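Local coordinates for myosin regulatory light chain, striated adductor muscle (Argopecten irradians, PDB 1WDC), which serves as the calcium-binding light chain that makes molluscan muscle myosin depend on calcium for actin binding and Mg-ATPase activity, at residues Ala92-Asp97 / Phe139-Phe144. Residues are numbered along the deposited sequence; the frame is centred on the assembly and turned at random.
Sequences AFAMFD and FDYVKF
Phe93 and Tyr141 lie antiparallel alongside one another where the first and last helices of the C-terminal EF-hand pair meet, 86-94 and 141-149. Their rings are nearly parallel, 18° apart, but offset so far that each faces the other's CB: Tyr141 CB sits 3.8 Å from the Phe93 ring centroid, and Phe93 CB lies over a face of Tyr141, 3.4 Å from Tyr141 CD1. Tyr141 reaches this position with CG wedged between its backbone N and carbonyl carbon (chi1 68°). The far rim of Phe93 meets two more rings, Phe93 CE1 lying 3.7 Å from Phe139 CE2 and Phe93 CZ 3.7 Å from Phe144 CD2; the four form an aromatic cluster, whose buried interior suits flat apolar side chains. Ile109 of helix 106-115 also packs on Phe93. Toward the phenol end the contact is looser and more polar: Ala94, partly exposed, offers little more than its methyl, CB 3.7 Å from Tyr141 OH. A tyrosine suits this edge, its hydroxyl reaching the buried carboxylate of Asp97. Thr101 OG1 bonds Asp97 OD1, while OD2 accepts from Lys102 N and also from Tyr141 OH, at 2.8 Å on the anti side, 26° out of the carboxylate plane.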
loop_
_atom_site.group_PDB
_atom_site.type_symbol
_atom_site.label_atom_id
_atom_site.label_comp_id
_atom_site.label_asym_id
_atom_site.label_seq_id
_atom_site.Cartn_x
_atom_site.Cartn_y
_atom_site.Cartn_z
ATOM N N ALA B 92 0.517 -10.466 0.648
ATOM C CA ALA B 92 0.238 -9.034 0.696
ATOM C C ALA B 92 1.247 -8.338 1.587
ATOM O O ALA B 92 1.708 -7.262 1.259
ATOM C CB ALA B 92 -1.187 -8.760 1.203
ATOM N N PHE B 93 1.546 -8.940 2.739
ATOM C CA PHE B 93 2.548 -8.441 3.713
ATOM C C PHE B 93 3.969 -8.434 3.077
ATOM O O PHE B 93 4.782 -7.511 3.298
ATOM C CB PHE B 93 2.565 -9.359 4.969
ATOM C CG PHE B 93 1.536 -9.002 6.058
ATOM C CD1 PHE B 93 1.610 -7.797 6.764
ATOM C CD2 PHE B 93 0.584 -9.936 6.472
ATOM C CE1 PHE B 93 0.771 -7.530 7.864
ATOM C CE2 PHE B 93 -0.267 -9.664 7.585
ATOM C CZ PHE B 93 -0.162 -8.463 8.269
ATOM N N ALA B 94 4.256 -9.514 2.345
ATOM C CA ALA B 94 5.531 -9.749 1.706
ATOM C C ALA B 94 5.859 -8.726 0.642
ATOM O O ALA B 94 7.024 -8.389 0.464
ATOM C CB ALA B 94 5.562 -11.123 1.139
ATOM N N MET B 95 4.846 -8.090 0.064
ATOM C CA MET B 95 5.099 -6.942 -0.812
ATOM C C MET B 95 5.898 -5.835 -0.125
ATOM O O MET B 95 6.258 -4.834 -0.745
ATOM C CB MET B 95 3.788 -6.348 -1.289
ATOM C CG MET B 95 2.911 -7.339 -1.954
ATOM S SD MET B 95 1.644 -6.413 -2.689
ATOM C CE MET B 95 0.686 -7.695 -3.545
ATOM N N PHE B 96 5.918 -5.868 1.197
ATOM C CA PHE B 96 6.534 -4.781 1.935
ATOM C C PHE B 96 7.819 -5.274 2.573
ATOM O O PHE B 96 8.394 -4.591 3.383
ATOM C CB PHE B 96 5.560 -4.270 2.996
ATOM C CG PHE B 96 4.291 -3.709 2.428
ATOM C CD1 PHE B 96 3.203 -4.539 2.168
ATOM C CD2 PHE B 96 4.187 -2.362 2.116
ATOM C CE1 PHE B 96 2.018 -4.035 1.581
ATOM C CE2 PHE B 96 3.003 -1.843 1.534
ATOM C CZ PHE B 96 1.913 -2.704 1.260
ATOM N N ASP B 97 8.210 -6.488 2.221
ATOM C CA ASP B 97 9.386 -7.168 2.751
ATOM C C ASP B 97 10.291 -7.648 1.577
ATOM O O ASP B 97 10.381 -8.834 1.297
ATOM C CB ASP B 97 8.914 -8.372 3.596
ATOM C CG ASP B 97 10.051 -9.192 4.168
ATOM O OD1 ASP B 97 11.038 -8.592 4.640
ATOM O OD2 ASP B 97 9.941 -10.436 4.183
ATOM N N PHE B 139 7.884 -7.201 13.802
ATOM C CA PHE B 139 6.583 -7.857 13.665
ATOM C C PHE B 139 6.665 -9.103 12.752
ATOM O O PHE B 139 7.176 -9.031 11.622
ATOM C CB PHE B 139 5.595 -6.806 13.126
ATOM C CG PHE B 139 4.241 -7.343 12.743
ATOM C CD1 PHE B 139 3.205 -7.358 13.668
ATOM C CD2 PHE B 139 3.962 -7.649 11.411
ATOM C CE1 PHE B 139 1.936 -7.652 13.278
ATOM C CE2 PHE B 139 2.692 -7.939 11.000
ATOM C CZ PHE B 139 1.666 -7.939 11.927
ATOM N N ASP B 140 6.252 -10.257 13.283
ATOM C CA ASP B 140 6.252 -11.527 12.552
ATOM C C ASP B 140 4.921 -11.744 11.760
ATOM O O ASP B 140 4.008 -12.438 12.204
ATOM C CB ASP B 140 6.528 -12.676 13.554
ATOM C CG ASP B 140 6.746 -14.038 12.880
ATOM O OD1 ASP B 140 6.436 -14.194 11.690
ATOM O OD2 ASP B 140 7.212 -14.979 13.547
ATOM N N TYR B 141 4.890 -11.277 10.517
ATOM C CA TYR B 141 3.682 -11.350 9.725
ATOM C C TYR B 141 3.327 -12.756 9.274
ATOM O O TYR B 141 2.208 -13.006 8.823
ATOM C CB TYR B 141 3.751 -10.403 8.539
ATOM C CG TYR B 141 4.758 -10.751 7.455
ATOM C CD1 TYR B 141 4.487 -11.763 6.515
ATOM C CD2 TYR B 141 5.957 -10.021 7.314
ATOM C CE1 TYR B 141 5.400 -12.070 5.508
ATOM C CE2 TYR B 141 6.844 -10.291 6.262
ATOM C CZ TYR B 141 6.558 -11.328 5.387
ATOM O OH TYR B 141 7.390 -11.626 4.353
ATOM N N VAL B 142 4.286 -13.667 9.306
ATOM C CA VAL B 142 3.964 -15.015 8.900
ATOM C C VAL B 142 3.130 -15.611 10.028
ATOM O O VAL B 142 2.055 -16.157 9.783
ATOM C CB VAL B 142 5.215 -15.868 8.640
ATOM C CG1 VAL B 142 4.806 -17.239 8.257
ATOM C CG2 VAL B 142 6.029 -15.295 7.515
ATOM N N LYS B 143 3.512 -15.306 11.266
ATOM C CA LYS B 143 2.849 -15.891 12.413
ATOM C C LYS B 143 1.567 -15.210 12.666
ATOM O O LYS B 143 0.657 -15.816 13.189
ATOM C CB LYS B 143 3.690 -15.785 13.675
ATOM C CG LYS B 143 4.230 -17.129 14.142
ATOM C CD LYS B 143 3.404 -18.325 13.551
ATOM C CE LYS B 143 4.043 -18.915 12.262
ATOM N NZ LYS B 143 3.075 -19.667 11.369
ATOM N N PHE B 144 1.590 -13.896 12.535
ATOM C CA PHE B 144 0.381 -13.110 12.635
ATOM C C PHE B 144 -0.699 -13.579 11.627
ATOM O O PHE B 144 -1.888 -13.603 11.944
ATOM C CB PHE B 144 0.709 -11.645 12.403
ATOM C CG PHE B 144 -0.492 -10.752 12.451
ATOM C CD1 PHE B 144 -0.982 -10.294 13.663
ATOM C CD2 PHE B 144 -1.126 -10.346 11.275
ATOM C CE1 PHE B 144 -2.082 -9.434 13.700
ATOM C CE2 PHE B 144 -2.215 -9.497 11.314
ATOM C CZ PHE B 144 -2.692 -9.039 12.520
#